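Local coordinates for protein oxidoreductase (Bordetella pertussis, PDB 3Q2K) that probably oxidises the sugar of UDP-N-acetylglucosaminuronic acid with NAD as cofactor, a step toward 2,3-diacetamido-2,3-dideoxy-D-mannuronic acid, at residues 267-281 / 284-298. Numbering follows the deposited sequence.
With HP7 ((2S,3S,4R,5R,6R)-5-acetamido-6-[[[(2R,3S,4R,5R)-5-(2,4-dioxopyrimidin-1-yl)-3,4-dihydroxy-oxolan-2-yl]methoxy-hydroxy-phosphoryl]oxy-hydroxy-phosphoryl]oxy-3,4-dihydroxy-oxane-2-carboxylic acid), chain V.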
loop_
_atom_site.group_PDB
_atom_site.type_symbol
_atom_site.label_atom_id
_atom_site.label_comp_id
_atom_site.label_asym_id
_atom_site.label_seq_id
_atom_site.Cartn_x
_atom_site.Cartn_y
_atom_site.Cartn_z
ATOM N N ASN C 267 12.819 -16.752 34.554
ATOM C CA ASN C 267 12.130 -15.462 34.518
ATOM C C ASN C 267 12.944 -14.282 35.045
ATOM O O ASN C 267 13.503 -14.375 36.131
ATOM C CB ASN C 267 10.801 -15.555 35.272
ATOM C CG ASN C 267 9.809 -16.421 34.533
ATOM O OD1 ASN C 267 10.155 -17.031 33.516
ATOM N ND2 ASN C 267 8.590 -16.500 35.054
ATOM N N LEU C 268 13.071 -13.205 34.272
ATOM C CA LEU C 268 13.814 -12.026 34.701
ATOM C C LEU C 268 12.860 -10.882 35.012
ATOM O O LEU C 268 13.079 -10.202 36.005
ATOM C CB LEU C 268 14.779 -11.501 33.629
ATOM C CG LEU C 268 15.383 -10.134 33.966
ATOM C CD1 LEU C 268 16.201 -10.111 35.259
ATOM C CD2 LEU C 268 16.193 -9.624 32.779
ATOM N N GLU C 269 11.846 -10.589 34.206
ATOM C CA GLU C 269 11.105 -9.361 34.498
ATOM C C GLU C 269 9.655 -9.347 34.031
ATOM O O GLU C 269 9.381 -9.807 32.926
ATOM C CB GLU C 269 11.841 -8.164 33.885
ATOM C CG GLU C 269 11.185 -6.822 34.161
ATOM C CD GLU C 269 11.982 -5.701 33.516
ATOM O OE1 GLU C 269 11.641 -4.508 33.655
ATOM O OE2 GLU C 269 13.005 -6.026 32.880
ATOM N N GLY C 270 8.742 -8.799 34.827
ATOM C CA GLY C 270 7.343 -8.687 34.419
ATOM C C GLY C 270 6.965 -7.283 34.837
ATOM O O GLY C 270 6.634 -7.084 36.003
ATOM N N SER C 271 7.053 -6.297 33.948
ATOM C CA SER C 271 6.985 -4.931 34.469
ATOM C C SER C 271 6.197 -3.983 33.575
ATOM O O SER C 271 5.962 -4.298 32.410
ATOM C CB SER C 271 8.387 -4.350 34.605
ATOM O OG SER C 271 8.899 -4.214 33.290
ATOM N N ILE C 272 5.801 -2.863 34.173
ATOM C CA ILE C 272 5.141 -1.726 33.545
ATOM C C ILE C 272 5.672 -0.402 34.085
ATOM O O ILE C 272 5.876 -0.216 35.284
ATOM C CB ILE C 272 3.605 -1.756 33.581
ATOM C CG1 ILE C 272 3.064 -0.537 32.828
ATOM C CG2 ILE C 272 3.056 -1.773 35.001
ATOM C CD1 ILE C 272 1.727 -0.840 32.162
ATOM N N THR C 273 5.981 0.509 33.174
ATOM C CA THR C 273 6.460 1.830 33.550
ATOM C C THR C 273 5.511 2.806 32.874
ATOM O O THR C 273 5.300 2.683 31.663
ATOM C CB THR C 273 7.792 2.087 32.847
ATOM O OG1 THR C 273 8.794 1.292 33.483
ATOM C CG2 THR C 273 8.187 3.529 33.016
ATOM N N ILE C 274 4.919 3.715 33.644
ATOM C CA ILE C 274 4.077 4.750 33.066
ATOM C C ILE C 274 4.666 6.121 33.346
ATOM O O ILE C 274 4.903 6.448 34.505
ATOM C CB ILE C 274 2.646 4.642 33.612
ATOM C CG1 ILE C 274 2.057 3.296 33.195
ATOM C CG2 ILE C 274 1.723 5.716 33.040
ATOM C CD1 ILE C 274 0.868 2.926 34.063
ATOM N N LEU C 275 4.885 6.915 32.305
ATOM C CA LEU C 275 5.474 8.239 32.490
ATOM C C LEU C 275 4.475 9.318 32.104
ATOM O O LEU C 275 3.960 9.242 30.998
ATOM C CB LEU C 275 6.693 8.402 31.581
ATOM C CG LEU C 275 7.769 7.365 31.910
ATOM C CD1 LEU C 275 9.048 7.570 31.115
ATOM C CD2 LEU C 275 8.075 7.537 33.395
ATOM N N GLY C 276 4.198 10.282 32.978
ATOM C CA GLY C 276 3.369 11.438 32.661
ATOM C C GLY C 276 3.861 12.811 33.083
ATOM O O GLY C 276 4.980 13.003 33.556
ATOM N N GLU C 277 3.034 13.819 32.842
ATOM C CA GLU C 277 3.405 15.203 33.105
ATOM C C GLU C 277 3.754 15.433 34.573
ATOM O O GLU C 277 4.708 16.151 34.866
ATOM C CB GLU C 277 2.209 16.076 32.744
ATOM C CG GLU C 277 2.474 17.562 32.710
ATOM C CD GLU C 277 1.142 18.284 32.740
ATOM O OE1 GLU C 277 0.127 17.678 32.324
ATOM O OE2 GLU C 277 1.117 19.445 33.197
ATOM N N LYS C 278 3.030 14.768 35.468
ATOM C CA LYS C 278 3.246 14.988 36.891
ATOM C C LYS C 278 3.329 13.692 37.675
ATOM O O LYS C 278 3.091 13.737 38.879
ATOM C CB LYS C 278 2.078 15.747 37.526
ATOM C CG LYS C 278 1.236 16.632 36.627
ATOM C CD LYS C 278 -0.180 16.689 37.180
ATOM C CE LYS C 278 -0.511 18.060 37.739
ATOM N NZ LYS C 278 -1.959 18.110 38.081
ATOM N N GLY C 279 3.626 12.576 37.020
ATOM C CA GLY C 279 3.635 11.290 37.709
ATOM C C GLY C 279 4.639 10.406 36.988
ATOM O O GLY C 279 4.826 10.447 35.776
ATOM N N THR C 280 5.346 9.577 37.741
ATOM C CA THR C 280 6.219 8.577 37.157
ATOM C C THR C 280 6.036 7.308 37.981
ATOM O O THR C 280 6.101 7.314 39.207
ATOM C CB THR C 280 7.654 9.079 37.303
ATOM O OG1 THR C 280 7.926 9.963 36.208
ATOM C CG2 THR C 280 8.596 7.882 37.377
ATOM N N VAL C 281 5.715 6.191 37.344
ATOM C CA VAL C 281 5.504 4.967 38.105
ATOM C C VAL C 281 6.151 3.799 37.370
ATOM O O VAL C 281 6.078 3.696 36.143
ATOM C CB VAL C 281 4.017 4.685 38.419
ATOM C CG1 VAL C 281 3.768 3.237 38.795
ATOM C CG2 VAL C 281 3.617 5.545 39.610
ATOM N N GLY C 284 7.958 -3.183 38.834
ATOM C CA GLY C 284 8.815 -4.305 38.471
ATOM C C GLY C 284 8.545 -5.611 39.184
ATOM O O GLY C 284 7.422 -5.889 39.612
ATOM N N GLY C 285 9.615 -6.388 39.321
ATOM C CA GLY C 285 9.503 -7.742 39.827
ATOM C C GLY C 285 9.422 -8.697 38.656
ATOM O O GLY C 285 9.500 -8.283 37.499
ATOM N N VAL C 286 9.272 -9.986 38.945
ATOM C CA VAL C 286 8.991 -10.950 37.888
ATOM C C VAL C 286 7.581 -10.875 37.307
ATOM O O VAL C 286 7.332 -11.373 36.203
ATOM C CB VAL C 286 9.357 -12.389 38.307
ATOM C CG1 VAL C 286 10.829 -12.434 38.692
ATOM C CG2 VAL C 286 8.477 -12.872 39.442
ATOM N N ALA C 287 6.691 -10.221 38.050
ATOM C CA ALA C 287 5.257 -10.215 37.747
ATOM C C ALA C 287 4.509 -9.001 38.291
ATOM O O ALA C 287 3.534 -9.148 39.018
ATOM C CB ALA C 287 4.579 -11.515 38.172
ATOM N N VAL C 288 4.992 -7.800 37.992
ATOM C CA VAL C 288 4.348 -6.545 38.364
ATOM C C VAL C 288 3.935 -6.682 39.818
ATOM O O VAL C 288 2.806 -6.369 40.166
ATOM C CB VAL C 288 3.173 -6.097 37.458
ATOM C CG1 VAL C 288 3.690 -5.517 36.127
ATOM C CG2 VAL C 288 2.180 -7.233 37.232
ATOM N N ASN C 289 4.874 -7.106 40.655
ATOM C CA ASN C 289 4.561 -7.439 42.038
ATOM C C ASN C 289 5.347 -6.546 42.992
ATOM O O ASN C 289 5.235 -6.670 44.209
ATOM C CB ASN C 289 4.960 -8.888 42.310
ATOM C CG ASN C 289 6.363 -9.183 41.817
ATOM O OD1 ASN C 289 6.592 -9.383 40.625
ATOM N ND2 ASN C 289 7.317 -9.173 42.737
ATOM N N ARG C 290 6.138 -5.634 42.436
ATOM C CA ARG C 290 6.939 -4.781 43.291
ATOM C C ARG C 290 7.132 -3.395 42.699
ATOM O O ARG C 290 7.813 -3.211 41.691
ATOM C CB ARG C 290 8.325 -5.380 43.544
ATOM C CG ARG C 290 9.221 -4.345 44.206
ATOM C CD ARG C 290 10.615 -4.861 44.521
ATOM N NE ARG C 290 11.439 -4.579 43.352
ATOM C CZ ARG C 290 11.923 -5.539 42.575
ATOM N NH1 ARG C 290 11.689 -6.800 42.915
ATOM N NH2 ARG C 290 12.642 -5.233 41.506
ATOM N N ILE C 291 6.557 -2.411 43.378
ATOM C CA ILE C 291 6.604 -1.053 42.858
ATOM C C ILE C 291 7.994 -0.504 43.140
ATOM O O ILE C 291 8.361 -0.371 44.305
ATOM C CB ILE C 291 5.561 -0.199 43.596
ATOM C CG1 ILE C 291 4.153 -0.602 43.160
ATOM C CG2 ILE C 291 5.755 1.296 43.391
ATOM C CD1 ILE C 291 3.109 0.185 43.919
ATOM N N ASP C 292 8.721 -0.105 42.101
ATOM C CA ASP C 292 10.066 0.447 42.264
ATOM C C ASP C 292 10.192 1.965 42.234
ATOM O O ASP C 292 10.983 2.534 42.984
ATOM C CB ASP C 292 11.050 -0.119 41.237
ATOM C CG ASP C 292 11.329 -1.582 41.467
ATOM O OD1 ASP C 292 11.490 -1.999 42.634
ATOM O OD2 ASP C 292 11.350 -2.293 40.445
ATOM N N GLU C 293 9.469 2.625 41.336
ATOM C CA GLU C 293 9.605 4.075 41.240
ATOM C C GLU C 293 8.191 4.619 41.400
ATOM O O GLU C 293 7.180 4.012 41.041
ATOM C CB GLU C 293 10.277 4.514 39.931
ATOM C CG GLU C 293 11.323 5.620 40.089
ATOM C CD GLU C 293 12.733 5.133 40.392
ATOM O OE1 GLU C 293 13.049 3.953 40.111
ATOM O OE2 GLU C 293 13.548 5.939 40.892
ATOM N N TRP C 294 8.095 5.763 42.058
ATOM C CA TRP C 294 6.752 6.238 42.346
ATOM C C TRP C 294 6.935 7.686 42.783
ATOM O O TRP C 294 7.342 7.944 43.914
ATOM C CB TRP C 294 6.059 5.314 43.351
ATOM C CG TRP C 294 4.723 5.788 43.874
ATOM C CD1 TRP C 294 4.495 6.844 44.713
ATOM C CD2 TRP C 294 3.429 5.263 43.549
ATOM N NE1 TRP C 294 3.148 6.996 44.947
ATOM C CE2 TRP C 294 2.473 6.045 44.228
ATOM C CE3 TRP C 294 2.987 4.225 42.724
ATOM C CZ2 TRP C 294 1.102 5.802 44.132
ATOM C CZ3 TRP C 294 1.628 4.005 42.610
ATOM C CH2 TRP C 294 0.697 4.781 43.317
ATOM N N LYS C 295 6.718 8.608 41.848
ATOM C CA LYS C 295 6.923 10.035 42.054
ATOM C C LYS C 295 5.780 10.820 41.419
ATOM O O LYS C 295 5.556 10.575 40.236
ATOM C CB LYS C 295 8.205 10.427 41.322
ATOM C CG LYS C 295 9.397 9.527 41.624
ATOM C CD LYS C 295 10.402 9.587 40.481
ATOM C CE LYS C 295 11.827 9.228 40.870
ATOM N NZ LYS C 295 12.712 9.916 39.884
ATOM N N PHE C 296 5.145 11.728 42.162
ATOM C CA PHE C 296 3.983 12.538 41.790
ATOM C C PHE C 296 4.090 14.000 42.218
ATOM O O PHE C 296 4.722 14.305 43.226
ATOM C CB PHE C 296 2.698 11.962 42.385
ATOM C CG PHE C 296 2.269 10.698 41.706
ATOM C CD1 PHE C 296 1.669 10.732 40.456
ATOM C CD2 PHE C 296 2.480 9.481 42.331
ATOM C CE1 PHE C 296 1.325 9.543 39.808
ATOM C CE2 PHE C 296 2.153 8.291 41.698
ATOM C CZ PHE C 296 1.557 8.325 40.439
ATOM N N ALA C 297 3.506 14.932 41.472
ATOM C CA ALA C 297 3.717 16.343 41.804
ATOM C C ALA C 297 3.063 16.690 43.134
ATOM O O ALA C 297 3.432 17.660 43.793
ATOM C CB ALA C 297 3.167 17.262 40.730
ATOM N N GLU C 298 2.069 15.901 43.526
ATOM C CA GLU C 298 1.263 16.264 44.683
ATOM C C GLU C 298 0.906 15.017 45.486
ATOM O O GLU C 298 0.600 13.978 44.896
ATOM C CB GLU C 298 0.014 17.017 44.226
ATOM C CG GLU C 298 -0.857 16.221 43.270
ATOM C CD GLU C 298 -1.234 17.038 42.048
ATOM O OE1 GLU C 298 -1.995 16.532 41.191
ATOM O OE2 GLU C 298 -0.746 18.190 41.949
HETATM N N1 HP7 V . 9.053 -21.772 34.009
HETATM C C2 HP7 V . 10.362 -21.943 33.771
HETATM O O2 HP7 V . 10.867 -22.842 33.070
HETATM N N3 HP7 V . 11.247 -21.087 34.307
HETATM C C4 HP7 V . 10.806 -20.065 35.071
HETATM O O4 HP7 V . 11.697 -19.294 35.487
HETATM C C5 HP7 V . 9.450 -19.871 35.328
HETATM C C6 HP7 V . 8.556 -20.781 34.765
HETATM P PA HP7 V . 4.510 -20.927 36.299
HETATM P PB HP7 V . 1.842 -19.896 36.306
HETATM O "O'P" HP7 V . 3.111 -20.706 31.109
HETATM O "O'Q" HP7 V . 1.334 -21.857 30.952
HETATM C "C1'" HP7 V . 1.625 -18.378 34.181
HETATM O O1A HP7 V . 5.246 -19.785 36.964
HETATM O O1B HP7 V . 2.099 -18.798 37.311
HETATM C C1C HP7 V . 8.134 -22.731 33.398
HETATM C "C2'" HP7 V . 0.578 -17.390 33.661
HETATM N "N2'" HP7 V . -0.221 -16.726 34.682
HETATM O O2A HP7 V . 4.217 -22.234 37.000
HETATM O O2B HP7 V . 1.141 -21.185 36.644
HETATM C C2C HP7 V . 7.847 -23.862 34.376
HETATM O O2C HP7 V . 7.694 -25.049 33.597
HETATM C "C3'" HP7 V . -0.428 -18.159 32.815
HETATM O "O3'" HP7 V . -1.486 -17.357 32.256
HETATM O O3A HP7 V . 3.215 -20.303 35.572
HETATM O O3B HP7 V . 0.967 -19.231 35.119
HETATM C C3C HP7 V . 6.414 -23.541 34.757
HETATM O O3C HP7 V . 5.797 -24.766 35.145
HETATM C "C4'" HP7 V . 0.365 -18.953 31.779
HETATM O "O4'" HP7 V . -0.607 -19.665 31.004
HETATM C C4C HP7 V . 5.813 -22.981 33.475
HETATM O O4C HP7 V . 6.879 -22.115 33.094
HETATM C "C5'" HP7 V . 1.262 -19.982 32.463
HETATM O "O5'" HP7 V . 2.224 -19.228 33.192
HETATM C C5C HP7 V . 4.678 -22.061 33.906
HETATM O O5C HP7 V . 5.277 -21.262 34.926
HETATM C "C6'" HP7 V . 1.928 -20.883 31.462
HETATM C "C7'" HP7 V . 0.200 -15.623 35.293
HETATM O "O7'" HP7 V . 1.241 -15.118 34.885
HETATM C "C8'" HP7 V . -0.576 -15.022 36.431
#
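Gly284 lies against Ser271 CB, whose OG turns instead to Glu269 OE1, also salt-bridged to Arg282. Gly285 O takes the amide of Gly270 (N to O 2.8 Å, 165° at the hydrogen). Val286 O approaches Gly270 CA in a CA-H...O contact. After Ala287 the chain turns back, and Val288 N donates to Gly270 O at 2.7 Å. Val288 CG1, beside the backbone N (chi1 -76°), lies over Ser271 CA and 4.0 Å from Ile272 CG2. Asn289 and Arg290 face Gly284 in a classic beta bulge, and Asp292 and Glu293 face Arg282 in a second; past them the pairing runs regularly. Trp294 runs alongside Val281, whose CG2 reaches Trp294 CE3 at 3.4 Å. Lys295 and Thr280 form the hydrogen-bonded pair, Lys295 CD beside Thr280 CG2, while Thr280 OG1 is hydrogen-bonded to Tyr264 O of the second subunit. Phe296, CG anti to the carbonyl carbon (chi1 -72°), folds its ring across the strand, CD1 3.4 Å from Gly279 CA and CZ beside Val281 CG2. Ala297 N closes the ladder on Lys278 O, and a long, weak salt bridge joins Lys278 NZ to poorly ordered Glu298. At the far end, Asn267 N donates to uracil O4 of HP7 at 2.9 Å. This is a three-stranded antiparallel beta-meander at the edge of the C-terminal sheet of the Gfo/Idh/MocA fold, with strand 290-296 outermost within the chain and the UDP-sugar pocket at one end.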